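Local structure of BH2621 protein (2QML) at residues D93-A96 with N97-P100; E168-P172 with D173-L177. The protein is of unknown function but belongs to the GNAT acetyltransferase family and probably transfers acyl groups to an amine, perhaps in siderophore biosynthesis. All coordinates share one frame; numbering follows the deposited sequence.

Contact 1 of 2, residues D93-A96 with N97-P100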
ATOM      1  N   ASP A  93      12.686   5.025   6.897  1.00 27.75           N
ATOM      2  CA  ASP A  93      12.617   3.811   6.169  1.00 24.81           C
ATOM      3  C   ASP A  93      13.906   3.573   5.373  1.00 24.24           C
ATOM      4  O   ASP A  93      14.620   4.531   5.051  1.00 24.43           O
ATOM      5  CB  ASP A  93      11.460   3.893   5.186  1.00 22.91           C
ATOM      6  CG  ASP A  93      11.096   2.549   4.634  1.00 31.36           C
ATOM      7  OD1 ASP A  93      10.392   1.819   5.383  1.00 31.23           O
ATOM      8  OD2 ASP A  93      11.484   2.233   3.479  1.00 28.21           O
ATOM      9  N   ILE A  94      14.168   2.310   5.053  1.00 23.80           N
ATOM     10  CA  ILE A  94      15.322   1.927   4.232  1.00 25.08           C
ATOM     11  C   ILE A  94      15.345   2.668   2.888  1.00 24.10           C
ATOM     12  O   ILE A  94      16.418   3.014   2.379  1.00 25.90           O
ATOM     13  CB  ILE A  94      15.402   0.378   4.049  1.00 27.74           C
ATOM     14  CG1 ILE A  94      16.732  -0.010   3.405  1.00 31.32           C
ATOM     15  CG2 ILE A  94      14.206  -0.201   3.251  1.00 25.80           C
ATOM     16  CD1 ILE A  94      16.884  -1.486   3.282  1.00 31.28           C
ATOM     17  N   ILE A  95      14.179   2.997   2.343  1.00 21.55           N
ATOM     18  CA  ILE A  95      14.164   3.602   0.986  1.00 23.23           C
ATOM     19  C   ILE A  95      14.772   5.026   0.977  1.00 22.96           C
ATOM     20  O   ILE A  95      15.215   5.479  -0.072  1.00 23.26           O
ATOM     21  CB  ILE A  95      12.752   3.593   0.361  1.00 22.39           C
ATOM     22  CG1 ILE A  95      12.782   3.729  -1.173  1.00 24.40           C
ATOM     23  CG2 ILE A  95      11.849   4.703   1.004  1.00 22.20           C
ATOM     24  CD1 ILE A  95      13.605   2.718  -1.925  1.00 21.77           C
ATOM     25  N   ALA A  96      14.847   5.703   2.139  1.00 21.01           N
ATOM     26  CA  ALA A  96      15.471   7.021   2.274  1.00 23.84           C
ATOM     27  C   ALA A  96      16.918   7.030   1.771  1.00 22.73           C
ATOM     28  O   ALA A  96      17.427   8.046   1.386  1.00 23.71           O
ATOM     29  CB  ALA A  96      15.433   7.522   3.735  1.00 22.67           C
ATOM     30  N   ASN A  97      17.594   5.907   1.857  1.00 24.00           N
ATOM     31  CA  ASN A  97      18.980   5.798   1.397  1.00 23.78           C
ATOM     32  C   ASN A  97      19.176   5.825  -0.113  1.00 23.11           C
ATOM     33  O   ASN A  97      20.298   5.931  -0.571  1.00 25.12           O
ATOM     34  CB  ASN A  97      19.565   4.490   1.905  1.00 24.85           C
ATOM     35  CG  ASN A  97      19.573   4.406   3.398  1.00 31.68           C
ATOM     36  OD1 ASN A  97      20.143   5.246   4.069  1.00 36.62           O
ATOM     37  ND2 ASN A  97      18.882   3.427   3.931  1.00 36.32           N
ATOM     38  N   TYR A  98      18.107   5.727  -0.883  1.00 21.82           N
ATOM     39  CA  TYR A  98      18.204   5.567  -2.335  1.00 20.84           C
ATOM     40  C   TYR A  98      17.861   6.771  -3.192  1.00 23.19           C
ATOM     41  O   TYR A  98      18.039   6.708  -4.407  1.00 24.96           O
ATOM     42  CB  TYR A  98      17.311   4.381  -2.730  1.00 21.81           C
ATOM     43  CG  TYR A  98      17.814   3.073  -2.193  1.00 21.34           C
ATOM     44  CD1 TYR A  98      17.533   2.679  -0.901  1.00 22.76           C
ATOM     45  CD2 TYR A  98      18.603   2.236  -2.963  1.00 23.81           C
ATOM     46  CE1 TYR A  98      18.011   1.503  -0.387  1.00 26.07           C
ATOM     47  CE2 TYR A  98      19.073   1.051  -2.460  1.00 23.77           C
ATOM     48  CZ  TYR A  98      18.782   0.694  -1.170  1.00 24.04           C
ATOM     49  OH  TYR A  98      19.214  -0.485  -0.656  1.00 27.15           O
ATOM     50  N   TYR A  99      17.351   7.851  -2.603  1.00 21.32           N
ATOM     51  CA  TYR A  99      17.019   9.020  -3.369  1.00 21.29           C
ATOM     52  C   TYR A  99      17.005  10.223  -2.390  1.00 22.49           C
ATOM     53  O   TYR A  99      16.956  10.023  -1.183  1.00 22.46           O
ATOM     54  CB  TYR A  99      15.679   8.825  -4.119  1.00 20.99           C
ATOM     55  CG  TYR A  99      14.463   9.081  -3.274  1.00 17.83           C
ATOM     56  CD1 TYR A  99      13.978   8.112  -2.416  1.00 20.43           C
ATOM     57  CD2 TYR A  99      13.754  10.297  -3.372  1.00 19.17           C
ATOM     58  CE1 TYR A  99      12.806   8.391  -1.593  1.00 21.50           C
ATOM     59  CE2 TYR A  99      12.661  10.575  -2.596  1.00 22.83           C
ATOM     60  CZ  TYR A  99      12.181   9.623  -1.707  1.00 18.57           C
ATOM     61  OH  TYR A  99      11.045   9.897  -0.925  1.00 22.30           O
ATOM     62  N   PRO A 100      17.105  11.465  -2.901  1.00 24.40           N
ATOM     63  CA  PRO A 100      17.123  12.688  -2.070  1.00 25.95           C
ATOM     64  C   PRO A 100      15.715  13.044  -1.593  1.00 23.65           C
ATOM     65  O   PRO A 100      15.070  13.957  -2.088  1.00 27.65           O
ATOM     66  CB  PRO A 100      17.726  13.734  -3.011  1.00 25.16           C
ATOM     67  CG  PRO A 100      17.337  13.306  -4.344  1.00 27.44           C
ATOM     68  CD  PRO A 100      17.284  11.804  -4.334  1.00 26.07           C
TER

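Contact 2 of 2, residues E168-P172 with D173-L177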
ATOM      1  N   GLU A 168      15.878   1.592 -10.667  1.00 18.35           N
ATOM      2  CA  GLU A 168      15.930   0.421  -9.846  1.00 19.09           C
ATOM      3  C   GLU A 168      16.641   0.755  -8.527  1.00 19.11           C
ATOM      4  O   GLU A 168      17.522   1.595  -8.442  1.00 19.60           O
ATOM      5  CB  GLU A 168      16.637  -0.751 -10.541  1.00 20.58           C
ATOM      6  CG  GLU A 168      15.883  -1.345 -11.730  1.00 19.88           C
ATOM      7  CD  GLU A 168      16.584  -2.505 -12.394  1.00 21.40           C
ATOM      8  OE1 GLU A 168      17.741  -2.798 -12.084  1.00 20.04           O
ATOM      9  OE2 GLU A 168      15.941  -3.132 -13.283  1.00 20.53           O
ATOM     10  N   VAL A 169      16.228   0.035  -7.495  1.00 20.60           N
ATOM     11  CA  VAL A 169      16.855   0.100  -6.182  1.00 19.80           C
ATOM     12  C   VAL A 169      17.206  -1.326  -5.706  1.00 18.70           C
ATOM     13  O   VAL A 169      16.341  -2.208  -5.665  1.00 21.78           O
ATOM     14  CB  VAL A 169      15.960   0.850  -5.166  1.00 18.77           C
ATOM     15  CG1 VAL A 169      15.846   2.335  -5.517  1.00 20.38           C
ATOM     16  CG2 VAL A 169      14.530   0.259  -5.091  1.00 22.83           C
ATOM     17  N   GLU A 170      18.479  -1.508  -5.456  1.00 21.79           N
ATOM     18  CA  GLU A 170      19.041  -2.760  -4.957  1.00 19.93           C
ATOM     19  C   GLU A 170      18.822  -2.829  -3.464  1.00 23.38           C
ATOM     20  O   GLU A 170      19.626  -2.331  -2.708  1.00 23.19           O
ATOM     21  CB  GLU A 170      20.537  -2.833  -5.260  1.00 24.76           C
ATOM     22  CG  GLU A 170      20.831  -3.157  -6.651  1.00 29.85           C
ATOM     23  CD  GLU A 170      21.186  -4.624  -6.794  1.00 37.65           C
ATOM     24  OE1 GLU A 170      20.555  -5.488  -6.151  1.00 41.83           O
ATOM     25  OE2 GLU A 170      22.121  -4.896  -7.513  1.00 30.76           O
ATOM     26  N   LEU A 171      17.688  -3.377  -3.056  1.00 22.53           N
ATOM     27  CA  LEU A 171      17.294  -3.470  -1.661  1.00 21.80           C
ATOM     28  C   LEU A 171      17.761  -4.837  -1.149  1.00 22.14           C
ATOM     29  O   LEU A 171      18.097  -5.713  -1.929  1.00 21.68           O
ATOM     30  CB  LEU A 171      15.788  -3.310  -1.555  1.00 21.63           C
ATOM     31  CG  LEU A 171      15.243  -1.906  -1.861  1.00 24.43           C
ATOM     32  CD1 LEU A 171      13.758  -2.020  -2.196  1.00 23.57           C
ATOM     33  CD2 LEU A 171      15.529  -0.939  -0.725  1.00 26.31           C
ATOM     34  N   PRO A 172      17.793  -5.030   0.185  1.00 26.16           N
ATOM     35  CA  PRO A 172      18.230  -6.338   0.712  1.00 26.50           C
ATOM     36  C   PRO A 172      17.381  -7.515   0.200  1.00 22.48           C
ATOM     37  O   PRO A 172      17.925  -8.561  -0.083  1.00 23.94           O
ATOM     38  CB  PRO A 172      18.100  -6.158   2.232  1.00 27.72           C
ATOM     39  CG  PRO A 172      18.158  -4.716   2.474  1.00 30.29           C
ATOM     40  CD  PRO A 172      17.563  -4.054   1.256  1.00 26.36           C
ATOM     41  N   ASP A 173      16.088  -7.285  -0.007  1.00 25.79           N
ATOM     42  CA  ASP A 173      15.166  -8.340  -0.382  1.00 27.61           C
ATOM     43  C   ASP A 173      14.738  -8.453  -1.825  1.00 29.84           C
ATOM     44  O   ASP A 173      14.074  -9.431  -2.207  1.00 32.54           O
ATOM     45  CB  ASP A 173      13.872  -8.182   0.448  1.00 29.81           C
ATOM     46  CG  ASP A 173      13.183  -6.820   0.252  1.00 35.73           C
ATOM     47  OD1 ASP A 173      13.839  -5.746   0.184  1.00 28.42           O
ATOM     48  OD2 ASP A 173      11.936  -6.817   0.235  1.00 43.31           O
ATOM     49  N   LYS A 174      15.123  -7.483  -2.636  1.00 26.81           N
ATOM     50  CA  LYS A 174      14.680  -7.475  -4.008  1.00 24.79           C
ATOM     51  C   LYS A 174      15.391  -6.387  -4.787  1.00 21.55           C
ATOM     52  O   LYS A 174      16.015  -5.509  -4.195  1.00 21.29           O
ATOM     53  CB  LYS A 174      13.174  -7.143  -4.086  1.00 24.44           C
ATOM     54  CG  LYS A 174      12.784  -5.846  -3.456  1.00 23.30           C
ATOM     55  CD  LYS A 174      11.276  -5.576  -3.480  1.00 26.06           C
ATOM     56  CE  LYS A 174      10.891  -4.447  -2.582  1.00 26.38           C
ATOM     57  NZ  LYS A 174       9.440  -4.136  -2.514  1.00 24.33           N
ATOM     58  N   ILE A 175      15.233  -6.431  -6.092  1.00 21.64           N
ATOM     59  CA  ILE A 175      15.530  -5.272  -6.900  1.00 23.03           C
ATOM     60  C   ILE A 175      14.146  -4.632  -7.132  1.00 21.01           C
ATOM     61  O   ILE A 175      13.306  -5.185  -7.808  1.00 21.66           O
ATOM     62  CB  ILE A 175      16.257  -5.536  -8.210  1.00 22.05           C
ATOM     63  CG1 ILE A 175      17.597  -6.247  -7.967  1.00 23.42           C
ATOM     64  CG2 ILE A 175      16.490  -4.189  -8.961  1.00 21.21           C
ATOM     65  CD1 ILE A 175      18.352  -6.610  -9.232  1.00 22.59           C
ATOM     66  N   GLY A 176      13.928  -3.481  -6.524  1.00 21.22           N
ATOM     67  CA  GLY A 176      12.694  -2.764  -6.681  1.00 19.68           C
ATOM     68  C   GLY A 176      12.805  -1.730  -7.783  1.00 18.79           C
ATOM     69  O   GLY A 176      13.910  -1.454  -8.258  1.00 20.43           O
ATOM     70  N   LEU A 177      11.657  -1.210  -8.200  1.00 17.61           N
ATOM     71  CA  LEU A 177      11.573  -0.087  -9.118  1.00 18.07           C
ATOM     72  C   LEU A 177      11.068   1.057  -8.256  1.00 17.89           C
ATOM     73  O   LEU A 177       9.910   1.046  -7.822  1.00 20.33           O
ATOM     74  CB  LEU A 177      10.674  -0.350 -10.326  1.00 18.59           C
ATOM     75  CG  LEU A 177      10.558   0.814 -11.320  1.00 21.24           C
ATOM     76  CD1 LEU A 177      11.886   1.134 -12.022  1.00 22.40           C
ATOM     77  CD2 LEU A 177       9.432   0.505 -12.318  1.00 22.55           C
TER

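Contact 1 of 2, residues D93-A96 with N97-P100
Tyr98 sets one edge of its ring against the carbonyl oxygens of Ile94 and Ile95, which lie close to the ring plane; Tyr98 CE1 comes within 3.5 Å of Ile94 O. The side chain of Ile95 crosses the tyrosine at about a right angle, its CD1 4.1 Å from Tyr98 CD1; with CG1 anti to the backbone N (chi1 -159°), the turn at chi2 (56°) brings CD1 back toward the ring.

The backbone supplies the frame, as 3-10 geometry does, through bonds to the residue three places on. Asn97 N reaches Ile94 O at 3.2 Å, and Tyr98 N reaches Ile95 O at 3.0 Å. Asn97 ND2 adds a weak, bent bond to the same Ile94 O (2.9 Å, 125°). Ile94 O thus receives one good N-H bond and one weak one, both from Asn97, and also faces the aromatic edge. At the start, Asp93 OD2 accepts from Ile95 N at 3.0 Å, closing an Asx turn.

Beyond the turn, the hydroxyl of Tyr98 is tied to the Glu170 carbonyl and that of Tyr99 to Asp105. The weakly positive C-H groups of the Tyr98 edge probably make a favourable electrostatic neighbour for both carbonyls.

Contact 2 of 2, residues E168-P172 with D173-L177
Ile175 stands between two glutamates on one face of a beta hairpin and meets each with a different branch. Its CG2 points to Glu168, whose extended side chain runs obliquely across it and brings OE1 to 3.6 Å. Its CG1 goes to Glu170, which lies side by side with the isoleucine and points the same way; a bend at chi2 (-100°) turns the carboxylate so that Glu170 OE1 is 3.6 Å from Ile175 CG1. These are carboxylate-to-methyl and carboxylate-to-methylene contacts, and the charge of Glu168 has a partner elsewhere, in a salt bridge with Arg149.

On the other face Val169 CG2 rests 3.7 Å from Gly176 O, beside a residue that has no side chain. Towards the turn, Leu171 and Lys174 run alongside each other, with Leu171 CD1 3.8 Å from Lys174 CE. The lysine chain is stretched out beyond CG and carries its amino group to a salt bridge with Glu146.

Val169 and Gly176 form an antiparallel hydrogen-bonded pair: Val169 N to Gly176 O is 2.9 Å (165°), and Gly176 N gives the return bond in the plane of the Val169 carbonyl. Nearer the turn a single bond, Leu171 N to Lys174 O at 2.9 Å, approaches almost in line with that C=O but is bent at the hydrogen (140°). Pro172 and Asp173 fill the two central positions of the connecting beta turn, where Asp173 OD1 leans back to Leu171 CB at 3.6 Å.

The hairpin closes one margin of the mixed sheet. Strand 164-170 is the outermost within this chain, while strand 175-182 has strand 142-145 as its other neighbour; backbone bonds from Ile175 to Arg149 and from Leu177 to Pro147 continue that side into the segment leading to helix 152-160.

Overall arrangement
Both contacts are local turns at the same end of the fold, partly buried and about 17 Å from the chain centre, yet they are built differently. Contact 1 is a 3-10 turn in the connection between strands 80-89 and 106-112, while contact 2 is the end of the hairpin 164-170/175-182. The first gathers carbonyls at an aromatic edge; the second pairs strands and sets aliphatic groups beside acidic ones at the surface. Their centres are 11 Å apart and they touch directly: Ile94 CD1 packs on Pro172 CD at 3.3 Å, and Tyr98 CE1 on Leu171 CD2 at 3.5 Å, so the 93-100 loop covers the hairpin end.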